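Local coordinates for protein carboxylesterase (Uncultured bacterium, PDB 5GMX) that hydrolyses carboxylic esters as a family VIII carboxylesterase of beta-lactamase-like fold and also acts on oxyimino cephalosporins, at residues A[14-18]-A[382-387]; A[37-41]-A[356-360]; A[52-56]-A[214-218]. All coordinates share one frame. Numbering follows the deposited sequence.

Contact 1 (A[14-18]-A[382-387]); sequences EFTKV and AAYRCL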
loop_
_atom_site.group_PDB
_atom_site.type_symbol
_atom_site.label_atom_id
_atom_site.label_comp_id
_atom_site.label_asym_id
_atom_site.label_seq_id
_atom_site.Cartn_x
_atom_site.Cartn_y
_atom_site.Cartn_z
ATOM N N GLU A 14 0.800 -19.736 -20.735
ATOM C CA GLU A 14 -0.575 -19.262 -20.852
ATOM C C GLU A 14 -0.710 -17.770 -20.539
ATOM O O GLU A 14 -1.750 -17.174 -20.812
ATOM C CB GLU A 14 -1.500 -20.060 -19.928
ATOM C CG GLU A 14 -1.140 -19.980 -18.448
ATOM C CD GLU A 14 -0.108 -21.010 -18.000
ATOM O OE1 GLU A 14 -0.075 -21.309 -16.782
ATOM O OE2 GLU A 14 0.680 -21.500 -18.845
ATOM N N PHE A 15 0.340 -17.152 -20.004
ATOM C CA PHE A 15 0.263 -15.731 -19.673
ATOM C C PHE A 15 1.161 -14.873 -20.550
ATOM O O PHE A 15 1.478 -13.738 -20.187
ATOM C CB PHE A 15 0.605 -15.504 -18.197
ATOM C CG PHE A 15 -0.483 -15.925 -17.266
ATOM C CD1 PHE A 15 -1.609 -15.142 -17.108
ATOM C CD2 PHE A 15 -0.397 -17.117 -16.571
ATOM C CE1 PHE A 15 -2.631 -15.532 -16.265
ATOM C CE2 PHE A 15 -1.414 -17.512 -15.722
ATOM C CZ PHE A 15 -2.531 -16.720 -15.571
ATOM N N THR A 16 1.529 -15.405 -21.716
ATOM C CA THR A 16 2.410 -14.702 -22.652
ATOM C C THR A 16 1.921 -13.302 -23.011
ATOM O O THR A 16 2.726 -12.373 -23.129
ATOM C CB THR A 16 2.573 -15.508 -23.971
ATOM O OG1 THR A 16 3.077 -16.811 -23.671
ATOM C CG2 THR A 16 3.526 -14.812 -24.938
ATOM N N LYS A 17 0.607 -13.145 -23.158
ATOM C CA LYS A 17 0.026 -11.844 -23.475
ATOM C C LYS A 17 0.442 -10.794 -22.441
ATOM O O LYS A 17 0.803 -9.664 -22.794
ATOM C CB LYS A 17 -1.499 -11.944 -23.571
ATOM C CG LYS A 17 -1.964 -12.767 -24.776
ATOM C CD LYS A 17 -3.474 -12.967 -24.799
ATOM C CE LYS A 17 -3.845 -14.248 -25.550
ATOM N NZ LYS A 17 -3.420 -14.245 -26.985
ATOM N N VAL A 18 0.430 -11.187 -21.170
ATOM C CA VAL A 18 0.833 -10.278 -20.105
ATOM C C VAL A 18 2.254 -9.807 -20.357
ATOM O O VAL A 18 2.530 -8.599 -20.322
ATOM C CB VAL A 18 0.747 -10.935 -18.720
ATOM C CG1 VAL A 18 1.157 -9.941 -17.634
ATOM C CG2 VAL A 18 -0.654 -11.464 -18.479
ATOM N N ALA A 382 -4.643 -7.523 -20.176
ATOM C CA ALA A 382 -3.904 -8.676 -20.692
ATOM C C ALA A 382 -4.055 -9.866 -19.759
ATOM O O ALA A 382 -4.319 -10.976 -20.201
ATOM C CB ALA A 382 -2.443 -8.334 -20.885
ATOM N N ALA A 383 -3.893 -9.619 -18.463
ATOM C CA ALA A 383 -3.971 -10.676 -17.470
ATOM C C ALA A 383 -5.323 -11.367 -17.477
ATOM O O ALA A 383 -5.390 -12.590 -17.358
ATOM C CB ALA A 383 -3.677 -10.124 -16.095
ATOM N N TYR A 384 -6.405 -10.600 -17.605
ATOM C CA TYR A 384 -7.718 -11.243 -17.586
ATOM C C TYR A 384 -8.111 -11.852 -18.931
ATOM O O TYR A 384 -9.080 -12.609 -19.007
ATOM C CB TYR A 384 -8.794 -10.271 -17.101
ATOM C CG TYR A 384 -8.827 -10.193 -15.587
ATOM C CD1 TYR A 384 -9.558 -11.114 -14.843
ATOM C CD2 TYR A 384 -8.093 -9.231 -14.901
ATOM C CE1 TYR A 384 -9.578 -11.065 -13.453
ATOM C CE2 TYR A 384 -8.113 -9.167 -13.509
ATOM C CZ TYR A 384 -8.853 -10.090 -12.798
ATOM O OH TYR A 384 -8.876 -10.037 -11.432
ATOM N N ARG A 385 -7.363 -11.552 -19.989
ATOM C CA ARG A 385 -7.564 -12.296 -21.233
ATOM C C ARG A 385 -7.071 -13.744 -21.155
ATOM O O ARG A 385 -7.502 -14.598 -21.928
ATOM C CB ARG A 385 -6.867 -11.593 -22.393
ATOM C CG ARG A 385 -7.697 -10.521 -23.039
ATOM C CD ARG A 385 -7.057 -10.064 -24.328
ATOM N NE ARG A 385 -6.772 -11.166 -25.245
ATOM C CZ ARG A 385 -6.046 -11.018 -26.347
ATOM N NH1 ARG A 385 -5.553 -9.822 -26.638
ATOM N NH2 ARG A 385 -5.816 -12.050 -27.152
ATOM N N CYS A 386 -6.167 -14.018 -20.221
ATOM C CA CYS A 386 -5.541 -15.333 -20.121
ATOM C C CYS A 386 -6.311 -16.320 -19.243
ATOM O O CYS A 386 -5.834 -17.427 -18.983
ATOM C CB CYS A 386 -4.112 -15.182 -19.593
ATOM S SG CYS A 386 -3.029 -14.214 -20.672
ATOM N N LEU A 387 -7.495 -15.922 -18.787
ATOM C CA LEU A 387 -8.293 -16.763 -17.898
ATOM C C LEU A 387 -9.477 -17.398 -18.626
ATOM O O LEU A 387 -10.448 -16.718 -18.966
ATOM C CB LEU A 387 -8.787 -15.937 -16.709
ATOM C CG LEU A 387 -7.693 -15.296 -15.849
ATOM C CD1 LEU A 387 -8.294 -14.456 -14.727
ATOM C CD2 LEU A 387 -6.768 -16.353 -15.279
#

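Contact 2 (A[37-41]-A[356-360]); sequences GLAIE and RLGMG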
loop_
_atom_site.group_PDB
_atom_site.type_symbol
_atom_site.label_atom_id
_atom_site.label_comp_id
_atom_site.label_asym_id
_atom_site.label_seq_id
_atom_site.Cartn_x
_atom_site.Cartn_y
_atom_site.Cartn_z
ATOM N N GLY A 37 4.490 -8.476 -11.107
ATOM C CA GLY A 37 4.241 -9.823 -10.633
ATOM C C GLY A 37 2.778 -10.203 -10.782
ATOM O O GLY A 37 1.880 -9.350 -10.733
ATOM N N LEU A 38 2.543 -11.494 -10.990
ATOM C CA LEU A 38 1.199 -12.031 -11.064
ATOM C C LEU A 38 1.163 -13.409 -10.414
ATOM O O LEU A 38 1.940 -14.307 -10.765
ATOM C CB LEU A 38 0.713 -12.099 -12.516
ATOM C CG LEU A 38 -0.696 -12.668 -12.766
ATOM C CD1 LEU A 38 -1.772 -11.711 -12.310
ATOM C CD2 LEU A 38 -0.913 -13.018 -14.237
ATOM N N ALA A 39 0.278 -13.558 -9.437
ATOM C CA ALA A 39 0.073 -14.822 -8.752
ATOM C C ALA A 39 -1.306 -15.375 -9.078
ATOM O O ALA A 39 -2.293 -14.640 -9.112
ATOM C CB ALA A 39 0.243 -14.662 -7.245
ATOM N N ILE A 40 -1.356 -16.674 -9.345
ATOM C CA ILE A 40 -2.601 -17.377 -9.601
ATOM C C ILE A 40 -2.663 -18.602 -8.692
ATOM O O ILE A 40 -1.702 -19.382 -8.611
ATOM C CB ILE A 40 -2.731 -17.806 -11.086
ATOM C CG1 ILE A 40 -2.747 -16.582 -11.999
ATOM C CG2 ILE A 40 -4.018 -18.597 -11.316
ATOM C CD1 ILE A 40 -4.028 -15.767 -11.886
ATOM N N GLU A 41 -3.780 -18.731 -7.981
ATOM C CA GLU A 41 -4.047 -19.884 -7.127
ATOM C C GLU A 41 -2.893 -20.212 -6.188
ATOM O O GLU A 41 -2.558 -21.371 -5.996
ATOM C CB GLU A 41 -4.390 -21.104 -7.990
ATOM C CG GLU A 41 -5.712 -20.954 -8.735
ATOM C CD GLU A 41 -6.119 -22.194 -9.523
ATOM O OE1 GLU A 41 -5.550 -23.285 -9.281
ATOM O OE2 GLU A 41 -7.031 -22.076 -10.374
ATOM N N ARG A 356 -8.820 -16.018 -7.855
ATOM C CA ARG A 356 -7.670 -16.333 -7.009
ATOM C C ARG A 356 -6.392 -15.695 -7.572
ATOM O O ARG A 356 -5.326 -16.310 -7.616
ATOM C CB ARG A 356 -7.529 -17.848 -6.837
ATOM C CG ARG A 356 -8.663 -18.437 -5.988
ATOM C CD ARG A 356 -8.751 -19.945 -6.083
ATOM N NE ARG A 356 -7.595 -20.603 -5.482
ATOM C CZ ARG A 356 -7.256 -21.875 -5.694
ATOM N NH1 ARG A 356 -7.978 -22.636 -6.512
ATOM N NH2 ARG A 356 -6.184 -22.388 -5.092
ATOM N N LEU A 357 -6.522 -14.438 -7.979
ATOM C CA LEU A 357 -5.463 -13.722 -8.679
ATOM C C LEU A 357 -4.932 -12.571 -7.830
ATOM O O LEU A 357 -5.705 -11.786 -7.300
ATOM C CB LEU A 357 -5.996 -13.193 -10.016
ATOM C CG LEU A 357 -5.150 -12.314 -10.944
ATOM C CD1 LEU A 357 -5.594 -12.514 -12.391
ATOM C CD2 LEU A 357 -5.258 -10.827 -10.582
ATOM N N GLY A 358 -3.616 -12.470 -7.700
ATOM C CA GLY A 358 -3.013 -11.322 -7.052
ATOM C C GLY A 358 -2.061 -10.667 -8.032
ATOM O O GLY A 358 -1.401 -11.351 -8.805
HETATM N N MSE A 359 -1.972 -9.348 -8.006
HETATM C CA MSE A 359 -1.145 -8.662 -8.987
HETATM C C MSE A 359 -0.370 -7.517 -8.363
HETATM O O MSE A 359 -0.904 -6.786 -7.514
HETATM C CB MSE A 359 -2.005 -8.138 -10.143
HETATM C CG MSE A 359 -1.181 -7.471 -11.242
HETATM SE SE MSE A 359 -2.239 -6.745 -12.744
HETATM C CE MSE A 359 -3.348 -8.311 -13.109
ATOM N N GLY A 360 0.880 -7.353 -8.796
ATOM C CA GLY A 360 1.721 -6.286 -8.283
ATOM C C GLY A 360 2.508 -5.563 -9.362
ATOM O O GLY A 360 2.995 -6.184 -10.304
#

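Contact 3 (A[52-56]-A[214-218]); sequences FADAG and AEMLP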
loop_
_atom_site.group_PDB
_atom_site.type_symbol
_atom_site.label_atom_id
_atom_site.label_comp_id
_atom_site.label_asym_id
_atom_site.label_seq_id
_atom_site.Cartn_x
_atom_site.Cartn_y
_atom_site.Cartn_z
ATOM N N PHE A 52 15.781 0.422 -16.808
ATOM C CA PHE A 52 16.912 0.909 -16.030
ATOM C C PHE A 52 16.511 1.450 -14.669
ATOM O O PHE A 52 15.379 1.866 -14.460
ATOM C CB PHE A 52 17.661 1.977 -16.828
ATOM C CG PHE A 52 18.128 1.498 -18.176
ATOM C CD1 PHE A 52 17.326 1.647 -19.296
ATOM C CD2 PHE A 52 19.357 0.872 -18.314
ATOM C CE1 PHE A 52 17.747 1.195 -20.529
ATOM C CE2 PHE A 52 19.787 0.417 -19.549
ATOM C CZ PHE A 52 18.979 0.580 -20.659
ATOM N N ALA A 53 17.452 1.408 -13.738
ATOM C CA ALA A 53 17.243 1.917 -12.399
ATOM C C ALA A 53 17.522 3.421 -12.296
ATOM O O ALA A 53 17.153 4.052 -11.310
ATOM C CB ALA A 53 18.124 1.159 -11.413
ATOM N N ASP A 54 18.162 3.993 -13.311
ATOM C CA ASP A 54 18.608 5.384 -13.236
ATOM C C ASP A 54 18.159 6.197 -14.443
ATOM O O ASP A 54 17.881 5.649 -15.505
ATOM C CB ASP A 54 20.139 5.451 -13.106
ATOM C CG ASP A 54 20.863 4.884 -14.327
ATOM O OD1 ASP A 54 20.375 3.885 -14.901
ATOM O OD2 ASP A 54 21.930 5.426 -14.704
ATOM N N ALA A 55 18.087 7.510 -14.264
ATOM C CA ALA A 55 17.682 8.415 -15.332
ATOM C C ALA A 55 18.618 8.329 -16.536
ATOM O O ALA A 55 18.176 8.422 -17.681
ATOM C CB ALA A 55 17.621 9.851 -14.810
ATOM N N GLY A 56 19.906 8.139 -16.265
ATOM C CA GLY A 56 20.917 8.089 -17.308
ATOM C C GLY A 56 20.938 6.813 -18.135
ATOM O O GLY A 56 21.730 6.698 -19.073
ATOM N N ALA A 214 16.300 1.648 -6.815
ATOM C CA ALA A 214 16.365 2.374 -8.071
ATOM C C ALA A 214 16.095 3.843 -7.810
ATOM O O ALA A 214 15.695 4.212 -6.714
ATOM C CB ALA A 214 15.360 1.822 -9.063
ATOM N N GLU A 215 16.286 4.676 -8.825
ATOM C CA GLU A 215 16.087 6.115 -8.678
ATOM C C GLU A 215 14.670 6.503 -9.057
ATOM O O GLU A 215 14.199 6.175 -10.147
ATOM C CB GLU A 215 17.094 6.881 -9.536
ATOM C CG GLU A 215 16.927 8.388 -9.512
ATOM C CD GLU A 215 17.773 9.085 -10.569
ATOM O OE1 GLU A 215 18.349 8.390 -11.441
ATOM O OE2 GLU A 215 17.876 10.330 -10.516
HETATM N N MSE A 216 13.982 7.199 -8.158
HETATM C CA MSE A 216 12.629 7.645 -8.453
HETATM C C MSE A 216 12.651 8.837 -9.411
HETATM O O MSE A 216 13.458 9.746 -9.257
HETATM C CB MSE A 216 11.890 8.021 -7.180
HETATM C CG MSE A 216 10.440 8.396 -7.446
HETATM SE SE MSE A 216 9.412 6.798 -7.913
HETATM C CE MSE A 216 9.533 5.988 -6.189
ATOM N N LEU A 217 11.764 8.834 -10.400
ATOM C CA LEU A 217 11.767 9.896 -11.403
ATOM C C LEU A 217 10.432 10.643 -11.474
ATOM O O LEU A 217 9.379 10.040 -11.687
ATOM C CB LEU A 217 12.122 9.321 -12.776
ATOM C CG LEU A 217 13.343 8.400 -12.750
ATOM C CD1 LEU A 217 13.517 7.669 -14.075
ATOM C CD2 LEU A 217 14.602 9.160 -12.374
ATOM N N PRO A 218 10.480 11.969 -11.293
ATOM C CA PRO A 218 9.281 12.813 -11.375
ATOM C C PRO A 218 8.746 12.890 -12.806
ATOM O O PRO A 218 9.483 12.596 -13.752
ATOM C CB PRO A 218 9.776 14.177 -10.893
ATOM C CG PRO A 218 11.243 14.167 -11.170
ATOM C CD PRO A 218 11.698 12.747 -11.006
#

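Contact 1 (A[14-18]-A[382-387])
Phe-15 lays its ring obliquely against the side chain of Cys-386, with Phe-15 CD1 3.5 Å from Cys-386 CB. The sulfur also takes part: Cys-386 SG lies 5.0 Å from the centroid of the Phe-15 ring and 55° off the ring normal, an oblique sulfur-aromatic contact. At the far end of the ring, Phe-15 CZ reaches Leu-387 CD2 at 4.3 Å, while the carbonyl oxygen of Ala-383 sits near the ring plane, 4.2 Å from Phe-15 CE1. Cys-386, just beyond the C-terminal helix 374-385, points at the opposing segment and fills the gap between Phe-15, Val-18 and the aliphatic part of Lys-17; its SG is 4.2 Å from Val-18 CG2 and 4.0 Å from Lys-17 CB.

Phe-15 occupies the N-cap position of helix 16-27, and Cys-386 follows the last turn of helix 374-385: the start of one helix meets the end of the other. Such a pairing of terminal helices on one face of an antiparallel sheet belongs to the alpha/beta domain of serine beta-lactamases and their esterase relatives. Phe-15 touches Leu-38 and Ile-40 of that sheet, and Ala-383 touches Met-359.

One turn on from Phe-15, the small side chains of Ala-382 and Ala-383 permit a close approach of Val-18: Val-18 CA lies 3.9 Å from Ala-382 CB, and Val-18 CG2 is 3.6 Å from Ala-383 CA. Toward solvent, two like charges come together, Lys-17 NZ being 3.3 Å from Arg-385 NH2. Both are donors and cannot bond to each other, but Lys-17 CD lies over one face of the Arg-385 guanidinium.

Contact 2 (A[37-41]-A[356-360])
Arg-356 opens the segment in a loop conformation with positive phi, and with Leu-357 it faces Asp-352 in a G1 beta bulge at the turn into strand 357-363. Arg-356 O accepts a hydrogen bond from Glu-41 N at 2.9 Å, and the Arg-356 guanidinium lies against Glu-41, whose CG is 3.5 Å from Arg-356 CZ. The salt bridge between Glu-41 OE1 and Arg-356 NH1 is long, 3.7 Å, and out of the guanidinium plane; Arg-356 NE is hydrogen-bonded to Asn-284.

Leu-357 forms a non-hydrogen-bonded antiparallel pair with Ile-40. Leu-357 CD1 meets Ile-40 CD1 at 3.6 Å, and Leu-357 CG lies 3.7 Å from Leu-38 CD1. Gly-358 then pairs with Ala-39 through two hydrogen bonds, Ala-39 N to Gly-358 O at 2.8 Å and Gly-358 N to Ala-39 O at 2.9 Å.

Met-359, a selenomethionine, returns to the face of Leu-357 and brings its CE within 3.8 Å of Leu-38 CD1. At Gly-360 the ladder repeats, with Gly-37 N to Gly-360 O at 2.9 Å and Gly-360 N to Gly-37 O at 3.0 Å.

These strands, 171° apart in direction, join early and late parts of the beta-lactamase-type sheet at its middle. Strands 43-51 and 348-352 flank the pair, and helix 374-385 packs on the Leu-357 and Met-359 face through Ile-380, Ala-383 and Tyr-384.

Contact 3 (A[52-56]-A[214-218])
Two irregular loops of the beta-lactamase-like fold meet here, one following strand 43-51 of the central sheet, the other lying between strand 201-202 and helix 237-244. They are joined by two hydrogen bonds, one between backbones and one from backbone to side chain. Glu-215 N donates to Ala-53 O at 2.7 Å with an angle of 167° at the hydrogen, and Ala-55 N donates to the carboxylate oxygen Glu-215 OE1 at 3.0 Å and 165°. Glu-215 thus binds the 52-56 loop twice, through its own amide and through an extended side chain (chi1 and chi2 both t) that reaches past Asp-54 to the next amide.

The carboxylate of Asp-54 turns to its own loop: OD2 is hydrogen-bonded to Ser-58 OG and OD1 to the amide of Arg-59, while Asp-54 CB remains 3.8 Å from Glu-215 OE1. On the other segment, Met-216 N donates to Asn-254 OD1, and Asn-364 ND2 makes weak hydrogen bonds to both Phe-52 O and Glu-215 O, a further polar link between the loops.

Apolar contacts accompany the two bonds. Ala-53 CB packs 3.7 Å from Ala-214 CB. Selenomethionine Met-216 points away from the 52-56 loop and touches Tyr-70, which belongs to the phenylmethanesulfonic acid pocket. Leu-217 points back toward the first loop, its CD2 lying 3.9 Å from the methyl carbon CB of Ala-55.

From the N terminus, the chain enters helix 16-27 at contact 1, whose partner is the last modelled segment, so this contact closes a loop over nearly the whole chain. Strand 33-40 follows and forms contact 2 with strand 357-363, a loop nested inside the first. Contact 3, between 52-56 and 214-218, is nested within both, and none cross. Contacts 1 and 2 touch, with centres about 12 Å apart: the paired helix ends lie on the strand pair, Ala-383 CB being 3.5 Å from Met-359 CE. Contact 3 stands apart, its centre about 26 Å from that of contact 2, and ties a loop beyond strand 43-51 to the 214-218 loop.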